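Local coordinates for CYTH domain-containing protein (Pyrococcus horikoshii, PDB 2EEN), which probably binds and processes triphosphate-containing substrates in a tunnel of antiparallel strands, as members of the CYTH family do, although its own activity is unestablished, at residues A[71-77]-A[146-150]; A[104-109]-A[170-175]; A[134-138]-A[153-157]. All blocks are in the same frame, centred on the assembly; numbering follows the deposited sequence.

Contact 1 (A[71-77]-A[146-150]); sequences IDEKSKT and IPEAV
Residues 146-150 form the first turn of helix 146-160 (Val150 N to Ile146 O, 2.8 Å) and lie against the irregular 71-77 loop with no hydrogen bond between the segments; together they bury 257 Å². Ile146 (chi1 m, chi2 t) supplies the largest share. Its CD1 lies 3.4 Å from Ile71 CD1 and 3.6 Å from Thr77 CG2, and Ile146 CG2 is 4.0 Å from Asp72 CG; the Ile146 and Asp72 CA atoms are 7.8 Å apart. The loop connects antiparallel strands 59-70 and 78-85, is closed by Ile71 N to Thr77 O (3.2 Å), and runs beside strand 3-9, Lys76 hydrogen-bonding through its backbone with Glu5. This places the contact where edge strands 3-9 and 78-85 come together, consistent with closing of the CYTH tunnel. One turn on, Val150 (chi1 t) places CG2 3.6 Å from both Ser75 CB and Asp72 OD2, while Val150 CG1 is 3.7 Å from Lys74 O; Val150 CA is 6.8 Å from Ser75 CA. Asp72 is chi1 t, Ser75 extended (phi/psi -153/-179). Ser75 OG (chi1 p) ties the loop together, donating to Asp72 OD2 (2.6 Å) and accepting from Thr77 N (3.3 Å, an ST turn) and Thr77 OG1 (2.8 Å).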
loop_
_atom_site.group_PDB
_atom_site.type_symbol
_atom_site.label_atom_id
_atom_site.label_comp_id
_atom_site.label_asym_id
_atom_site.label_seq_id
_atom_site.Cartn_x
_atom_site.Cartn_y
_atom_site.Cartn_z
ATOM N N ILE A 71 12.468 9.775 16.395
ATOM C CA ILE A 71 12.522 9.365 17.793
ATOM C C ILE A 71 13.843 9.740 18.445
ATOM O O ILE A 71 14.043 9.509 19.637
ATOM C CB ILE A 71 12.322 7.851 17.936
ATOM C CG1 ILE A 71 13.401 7.104 17.150
ATOM C CG2 ILE A 71 10.933 7.464 17.453
ATOM C CD1 ILE A 71 13.365 5.604 17.347
ATOM N N ASP A 72 14.732 10.340 17.662
ATOM C CA ASP A 72 16.049 10.733 18.152
ATOM C C ASP A 72 16.323 12.211 17.872
ATOM O O ASP A 72 16.084 12.698 16.768
ATOM C CB ASP A 72 17.115 9.859 17.483
ATOM C CG ASP A 72 18.517 10.191 17.942
ATOM O OD1 ASP A 72 18.771 10.149 19.165
ATOM O OD2 ASP A 72 19.367 10.488 17.077
ATOM N N GLU A 73 16.835 12.919 18.874
ATOM C CA GLU A 73 17.126 14.344 18.738
ATOM C C GLU A 73 18.391 14.600 17.924
ATOM O O GLU A 73 18.561 15.677 17.350
ATOM C CB GLU A 73 17.294 14.988 20.121
ATOM C CG GLU A 73 16.577 14.262 21.247
ATOM C CD GLU A 73 17.191 12.907 21.557
ATOM O OE1 GLU A 73 18.376 12.865 21.949
ATOM O OE2 GLU A 73 16.491 11.882 21.404
ATOM N N LYS A 74 19.272 13.607 17.876
ATOM C CA LYS A 74 20.537 13.734 17.162
ATOM C C LYS A 74 20.554 13.160 15.750
ATOM O O LYS A 74 21.592 13.192 15.087
ATOM C CB LYS A 74 21.663 13.082 17.966
ATOM C CG LYS A 74 22.199 13.920 19.120
ATOM C CD LYS A 74 21.241 13.974 20.291
ATOM C CE LYS A 74 21.927 14.565 21.513
ATOM N NZ LYS A 74 22.571 15.872 21.204
ATOM N N SER A 75 19.426 12.631 15.286
ATOM C CA SER A 75 19.399 12.065 13.944
ATOM C C SER A 75 17.996 12.110 13.323
ATOM O O SER A 75 17.042 12.617 13.891
ATOM C CB SER A 75 19.903 10.620 14.022
ATOM O OG SER A 75 18.904 9.808 14.636
ATOM N N LYS A 76 17.913 11.589 12.087
ATOM C CA LYS A 76 16.628 11.540 11.396
ATOM C C LYS A 76 15.978 10.156 11.530
ATOM O O LYS A 76 15.061 9.795 10.807
ATOM C CB LYS A 76 16.884 11.829 9.914
ATOM C CG LYS A 76 17.542 13.192 9.670
ATOM C CD LYS A 76 17.987 13.364 8.214
ATOM C CE LYS A 76 16.868 13.049 7.215
ATOM N NZ LYS A 76 17.377 13.191 5.855
ATOM N N THR A 77 16.521 9.351 12.468
ATOM C CA THR A 77 16.023 7.990 12.647
ATOM C C THR A 77 14.539 7.965 12.984
ATOM O O THR A 77 14.064 8.688 13.850
ATOM C CB THR A 77 16.791 7.334 13.793
ATOM O OG1 THR A 77 18.189 7.316 13.489
ATOM C CG2 THR A 77 16.304 5.897 13.982
ATOM N N ILE A 146 20.359 3.179 19.095
ATOM C CA ILE A 146 20.446 4.284 18.133
ATOM C C ILE A 146 21.522 5.314 18.509
ATOM O O ILE A 146 22.319 5.756 17.692
ATOM C CB ILE A 146 19.081 4.972 18.073
ATOM C CG1 ILE A 146 18.057 4.061 17.391
ATOM C CG2 ILE A 146 19.180 6.272 17.252
ATOM C CD1 ILE A 146 16.669 4.698 17.336
ATOM N N PRO A 147 21.582 5.739 19.783
ATOM C CA PRO A 147 22.597 6.721 20.171
ATOM C C PRO A 147 24.021 6.334 19.771
ATOM O O PRO A 147 24.747 7.148 19.207
ATOM C CB PRO A 147 22.408 6.821 21.683
ATOM C CG PRO A 147 20.926 6.645 21.824
ATOM C CD PRO A 147 20.662 5.470 20.906
ATOM N N GLU A 148 24.413 5.096 20.056
ATOM C CA GLU A 148 25.754 4.621 19.708
ATOM C C GLU A 148 25.981 4.677 18.199
ATOM O O GLU A 148 27.025 5.141 17.732
ATOM C CB GLU A 148 25.956 3.176 20.177
ATOM C CG GLU A 148 25.896 2.969 21.679
ATOM C CD GLU A 148 25.960 1.499 22.062
ATOM O OE1 GLU A 148 26.999 0.855 21.794
ATOM O OE2 GLU A 148 24.968 0.983 22.627
ATOM N N ALA A 149 25.000 4.189 17.445
ATOM C CA ALA A 149 25.093 4.175 15.987
ATOM C C ALA A 149 25.207 5.588 15.433
ATOM O O ALA A 149 25.975 5.836 14.509
ATOM C CB ALA A 149 23.878 3.479 15.386
ATOM N N VAL A 150 24.431 6.511 15.992
ATOM C CA VAL A 150 24.468 7.888 15.538
ATOM C C VAL A 150 25.868 8.448 15.736
ATOM O O VAL A 150 26.411 9.098 14.853
ATOM C CB VAL A 150 23.447 8.766 16.300
ATOM C CG1 VAL A 150 23.689 10.239 15.989
ATOM C CG2 VAL A 150 22.030 8.371 15.898
#

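Contact 2 (A[104-109]-A[170-175]); sequences VLKVVK and YLELLL
Strand 104-109 and helix 170-175 cross at 114° between their N-to-C directions, their axes approaching to 9.1 Å; the nearest CA atoms are those of Val107 and Leu171, 6.7 Å apart. The strand is extended except at Val104 (phi/psi -99/-47), where Val104 and Leu105 both face Tyr34 in a classic beta bulge. The bulge breaks the alternation, so these neighbours both point toward the helix, followed by Val107 and Lys109. The helix repeats through Leu174 N to Tyr170 O and Leu175 N to Leu171 O, both 2.8 Å. Packing is apolar. Leu105 (t, p) sets CD2 3.4 Å from Leu174 CB; Leu171 points sideways, but its t, p rotamer brings CD1 3.7 Å from Leu105 CB. Val104 CG1 reaches Leu175 CD2 at 3.9 Å. Tyr170 points toward the sheet, its OH hydrogen-bonded to Asp125 of strand 120-127, consistent with the C-terminal helix occupying part of the CYTH tunnel. Val107 (chi1 t) spans Tyr170 and Leu174, one turn apart, its CG1 4.0 Å from Tyr170 CB and its CG2 3.8 Å from Leu174 CD1. Lys109 CD passes 4.1 Å from Tyr170 CE2, obliquely to the ring, and Lys109 NZ bonds His30; Tyr170 also makes a cation-pi contact with Lys7.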
loop_
_atom_site.group_PDB
_atom_site.type_symbol
_atom_site.label_atom_id
_atom_site.label_comp_id
_atom_site.label_asym_id
_atom_site.label_seq_id
_atom_site.Cartn_x
_atom_site.Cartn_y
_atom_site.Cartn_z
ATOM N N VAL A 104 1.950 16.580 -2.073
ATOM C CA VAL A 104 2.399 17.807 -1.443
ATOM C C VAL A 104 3.525 18.359 -2.297
ATOM O O VAL A 104 3.544 19.540 -2.638
ATOM C CB VAL A 104 2.933 17.543 -0.030
ATOM C CG1 VAL A 104 3.502 18.823 0.561
ATOM C CG2 VAL A 104 1.821 17.007 0.845
ATOM N N LEU A 105 4.457 17.486 -2.652
ATOM C CA LEU A 105 5.595 17.890 -3.460
ATOM C C LEU A 105 6.322 16.687 -4.032
ATOM O O LEU A 105 6.226 15.576 -3.504
ATOM C CB LEU A 105 6.572 18.697 -2.605
ATOM C CG LEU A 105 7.679 19.410 -3.383
ATOM C CD1 LEU A 105 7.078 20.491 -4.268
ATOM C CD2 LEU A 105 8.660 20.019 -2.412
ATOM N N LYS A 106 7.040 16.923 -5.123
ATOM C CA LYS A 106 7.830 15.892 -5.768
ATOM C C LYS A 106 9.293 16.240 -5.557
ATOM O O LYS A 106 9.732 17.346 -5.878
ATOM C CB LYS A 106 7.534 15.839 -7.260
ATOM C CG LYS A 106 6.213 15.185 -7.615
ATOM C CD LYS A 106 6.225 14.696 -9.053
ATOM C CE LYS A 106 5.014 15.236 -9.816
ATOM N NZ LYS A 106 4.400 16.449 -9.197
ATOM N N VAL A 107 10.046 15.291 -5.015
ATOM C CA VAL A 107 11.461 15.499 -4.758
ATOM C C VAL A 107 12.255 14.626 -5.714
ATOM O O VAL A 107 12.074 13.416 -5.758
ATOM C CB VAL A 107 11.821 15.138 -3.297
ATOM C CG1 VAL A 107 13.300 15.398 -3.043
ATOM C CG2 VAL A 107 10.965 15.953 -2.339
ATOM N N VAL A 108 13.128 15.257 -6.492
ATOM C CA VAL A 108 13.941 14.538 -7.463
ATOM C C VAL A 108 15.411 14.678 -7.138
ATOM O O VAL A 108 15.879 15.770 -6.825
ATOM C CB VAL A 108 13.711 15.086 -8.880
ATOM C CG1 VAL A 108 14.552 14.309 -9.882
ATOM C CG2 VAL A 108 12.239 15.001 -9.233
ATOM N N LYS A 109 16.145 13.575 -7.219
ATOM C CA LYS A 109 17.565 13.629 -6.927
ATOM C C LYS A 109 18.309 12.457 -7.540
ATOM O O LYS A 109 17.703 11.503 -8.033
ATOM C CB LYS A 109 17.791 13.596 -5.414
ATOM C CG LYS A 109 17.396 12.251 -4.782
ATOM C CD LYS A 109 17.769 12.183 -3.298
ATOM C CE LYS A 109 17.436 10.819 -2.705
ATOM N NZ LYS A 109 15.963 10.574 -2.628
ATOM N N TYR A 170 14.418 16.421 2.898
ATOM C CA TYR A 170 14.491 17.231 1.693
ATOM C C TYR A 170 13.123 17.857 1.465
ATOM O O TYR A 170 13.022 19.004 1.031
ATOM C CB TYR A 170 14.873 16.376 0.488
ATOM C CG TYR A 170 16.264 15.806 0.573
ATOM C CD1 TYR A 170 17.350 16.618 0.910
ATOM C CD2 TYR A 170 16.504 14.462 0.301
ATOM C CE1 TYR A 170 18.635 16.104 0.976
ATOM C CE2 TYR A 170 17.788 13.939 0.362
ATOM C CZ TYR A 170 18.846 14.761 0.699
ATOM O OH TYR A 170 20.110 14.238 0.764
ATOM N N LEU A 171 12.070 17.098 1.761
ATOM C CA LEU A 171 10.710 17.595 1.595
ATOM C C LEU A 171 10.509 18.864 2.413
ATOM O O LEU A 171 10.027 19.873 1.897
ATOM C CB LEU A 171 9.692 16.543 2.041
ATOM C CG LEU A 171 8.235 17.017 2.085
ATOM C CD1 LEU A 171 7.785 17.405 0.685
ATOM C CD2 LEU A 171 7.347 15.913 2.648
ATOM N N GLU A 172 10.879 18.810 3.688
ATOM C CA GLU A 172 10.725 19.968 4.566
ATOM C C GLU A 172 11.538 21.158 4.080
ATOM O O GLU A 172 11.083 22.303 4.134
ATOM C CB GLU A 172 11.146 19.607 5.989
ATOM C CG GLU A 172 10.189 18.665 6.688
ATOM C CD GLU A 172 10.693 18.229 8.051
ATOM O OE1 GLU A 172 11.729 17.534 8.113
ATOM O OE2 GLU A 172 10.053 18.584 9.064
ATOM N N LEU A 173 12.749 20.882 3.620
ATOM C CA LEU A 173 13.626 21.929 3.126
ATOM C C LEU A 173 13.026 22.565 1.881
ATOM O O LEU A 173 13.055 23.785 1.724
ATOM C CB LEU A 173 15.008 21.346 2.810
ATOM C CG LEU A 173 15.784 20.884 4.043
ATOM C CD1 LEU A 173 17.052 20.181 3.611
ATOM C CD2 LEU A 173 16.112 22.081 4.929
ATOM N N LEU A 174 12.471 21.743 0.998
ATOM C CA LEU A 174 11.880 22.289 -0.214
ATOM C C LEU A 174 10.600 23.057 0.100
ATOM O O LEU A 174 10.332 24.077 -0.521
ATOM C CB LEU A 174 11.616 21.178 -1.234
ATOM C CG LEU A 174 12.889 20.680 -1.929
ATOM C CD1 LEU A 174 12.661 19.301 -2.536
ATOM C CD2 LEU A 174 13.313 21.686 -2.990
ATOM N N LEU A 175 9.825 22.589 1.072
ATOM C CA LEU A 175 8.580 23.277 1.416
ATOM C C LEU A 175 8.831 24.662 1.980
ATOM O O LEU A 175 8.030 25.585 1.781
ATOM C CB LEU A 175 7.770 22.448 2.416
ATOM C CG LEU A 175 7.111 21.204 1.811
ATOM C CD1 LEU A 175 6.321 20.471 2.887
ATOM C CD2 LEU A 175 6.201 21.609 0.658
#

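Contact 3 (A[134-138]-A[153-157]); sequences IEIET and LEKIL
Ile136, Leu153 and Leu157 carry most of the 362 Å² buried here, with 107, 84 and 82 Å² respectively. Ile136 (chi1 t, chi2 t) is at the middle of extended strand 134-138, and its CA lies 6.6 Å from that of Leu153, the nearest pair. Its CG2 enters between the two leucines, 3.6 Å from Leu153 CB and 3.5 Å from Leu157 CD1, while Ile136 CD1 touches Ile156 CG2 at 3.6 Å. Leu157 N bonds Leu153 O (3.1 Å), one helical turn back. With chi1 at -91°, between wells, and chi2 p, Leu153 CD2 reaches toward the strand's C-terminal end, 3.7 Å from Thr138 CG2 and from Glu137 CA; Leu157 (chi1 m, chi2 t) sets CD2 3.6 Å from Ile134 CD1. The segments run roughly antiparallel, at 147°, their axes approaching to 8.9 Å. Ile134, Ile136 and Thr138 point toward the helix, Glu135 and Glu137 away, an alternation consistent with a CYTH tunnel strand, its largely apolar side covered by helix 146-160 and its glutamates probably facing the charged interior.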
loop_
_atom_site.group_PDB
_atom_site.type_symbol
_atom_site.label_atom_id
_atom_site.label_comp_id
_atom_site.label_asym_id
_atom_site.label_seq_id
_atom_site.Cartn_x
_atom_site.Cartn_y
_atom_site.Cartn_z
ATOM N N ILE A 134 24.966 14.639 1.769
ATOM C CA ILE A 134 25.563 13.339 1.980
ATOM C C ILE A 134 24.797 12.691 3.119
ATOM O O ILE A 134 24.531 13.313 4.152
ATOM C CB ILE A 134 27.064 13.428 2.331
ATOM C CG1 ILE A 134 27.615 12.009 2.530
ATOM C CG2 ILE A 134 27.276 14.288 3.574
ATOM C CD1 ILE A 134 29.116 11.936 2.603
ATOM N N GLU A 135 24.398 11.446 2.910
ATOM C CA GLU A 135 23.670 10.725 3.930
ATOM C C GLU A 135 24.444 9.476 4.278
ATOM O O GLU A 135 25.252 8.995 3.482
ATOM C CB GLU A 135 22.268 10.349 3.439
ATOM C CG GLU A 135 21.290 11.521 3.419
ATOM C CD GLU A 135 19.860 11.101 3.110
ATOM O OE1 GLU A 135 19.486 9.954 3.432
ATOM O OE2 GLU A 135 19.097 11.927 2.562
ATOM N N ILE A 136 24.219 8.988 5.487
ATOM C CA ILE A 136 24.846 7.763 5.950
ATOM C C ILE A 136 23.800 7.025 6.769
ATOM O O ILE A 136 23.005 7.639 7.491
ATOM C CB ILE A 136 26.120 8.039 6.787
ATOM C CG1 ILE A 136 26.848 6.716 7.052
ATOM C CG2 ILE A 136 25.760 8.753 8.093
ATOM C CD1 ILE A 136 28.279 6.895 7.541
ATOM N N GLU A 137 23.776 5.706 6.641
ATOM C CA GLU A 137 22.798 4.909 7.359
ATOM C C GLU A 137 23.302 3.536 7.743
ATOM O O GLU A 137 24.211 2.986 7.113
ATOM C CB GLU A 137 21.545 4.729 6.507
ATOM C CG GLU A 137 21.850 4.153 5.133
ATOM C CD GLU A 137 20.676 3.410 4.532
ATOM O OE1 GLU A 137 20.437 2.252 4.938
ATOM O OE2 GLU A 137 19.995 3.980 3.656
ATOM N N THR A 138 22.687 2.989 8.783
ATOM C CA THR A 138 23.002 1.658 9.269
ATOM C C THR A 138 21.810 1.194 10.087
ATOM O O THR A 138 21.086 2.014 10.655
ATOM C CB THR A 138 24.260 1.646 10.154
ATOM O OG1 THR A 138 24.621 0.286 10.441
ATOM C CG2 THR A 138 24.001 2.386 11.466
ATOM N N LEU A 153 28.161 6.954 13.082
ATOM C CA LEU A 153 27.933 7.520 11.760
ATOM C C LEU A 153 28.316 8.990 11.667
ATOM O O LEU A 153 28.834 9.440 10.643
ATOM C CB LEU A 153 26.473 7.321 11.343
ATOM C CG LEU A 153 26.180 6.026 10.571
ATOM C CD1 LEU A 153 26.822 4.823 11.252
ATOM C CD2 LEU A 153 24.671 5.842 10.463
ATOM N N GLU A 154 28.072 9.743 12.736
ATOM C CA GLU A 154 28.422 11.150 12.724
ATOM C C GLU A 154 29.934 11.263 12.580
ATOM O O GLU A 154 30.430 12.119 11.857
ATOM C CB GLU A 154 27.973 11.845 14.012
ATOM C CG GLU A 154 28.041 13.358 13.914
ATOM C CD GLU A 154 27.700 14.054 15.215
ATOM O OE1 GLU A 154 26.696 13.672 15.854
ATOM O OE2 GLU A 154 28.430 14.994 15.592
ATOM N N LYS A 155 30.663 10.385 13.265
ATOM C CA LYS A 155 32.122 10.402 13.190
ATOM C C LYS A 155 32.607 10.143 11.767
ATOM O O LYS A 155 33.502 10.826 11.271
ATOM C CB LYS A 155 32.729 9.364 14.140
ATOM C CG LYS A 155 34.251 9.306 14.078
ATOM C CD LYS A 155 34.827 8.443 15.191
ATOM C CE LYS A 155 36.328 8.649 15.308
ATOM N NZ LYS A 155 36.911 7.892 16.449
ATOM N N ILE A 156 32.008 9.160 11.102
ATOM C CA ILE A 156 32.389 8.836 9.732
ATOM C C ILE A 156 32.197 10.040 8.809
ATOM O O ILE A 156 33.077 10.367 8.014
ATOM C CB ILE A 156 31.573 7.640 9.204
ATOM C CG1 ILE A 156 31.976 6.373 9.962
ATOM C CG2 ILE A 156 31.808 7.457 7.715
ATOM C CD1 ILE A 156 31.068 5.198 9.705
ATOM N N LEU A 157 31.052 10.706 8.920
ATOM C CA LEU A 157 30.791 11.870 8.082
ATOM C C LEU A 157 31.716 13.044 8.394
ATOM O O LEU A 157 32.205 13.710 7.482
ATOM C CB LEU A 157 29.333 12.313 8.215
ATOM C CG LEU A 157 28.352 11.356 7.540
ATOM C CD1 LEU A 157 26.956 11.950 7.572
ATOM C CD2 LEU A 157 28.799 11.106 6.104
#

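Contacts 1 and 3 share helix 146-160 and have centres 11 Å apart; Ala149 CB, on the helix segment of contact 1, meets Thr138 CG2 on the strand of contact 3 at 4.1 Å, so successive turns of one helix serve loop and then strand. Both are mainly buried, but contact 1 sets a loop with internally bonded polar groups against aliphatic side chains, whereas contact 3 joins sheet to helix through aliphatic carbons. Contact 2, partly buried and about 21 Å from contact 3 between centres, uses helix 170-176 on the same sheet, across the chain's centre. Glu135 of contact 3 comes near both others: its OE2 lies 3.1 Å from Tyr170 OH of contact 2, a probable hydrogen bond, and 3.9 Å from Lys76 NZ of contact 1, a weak, long ion pair.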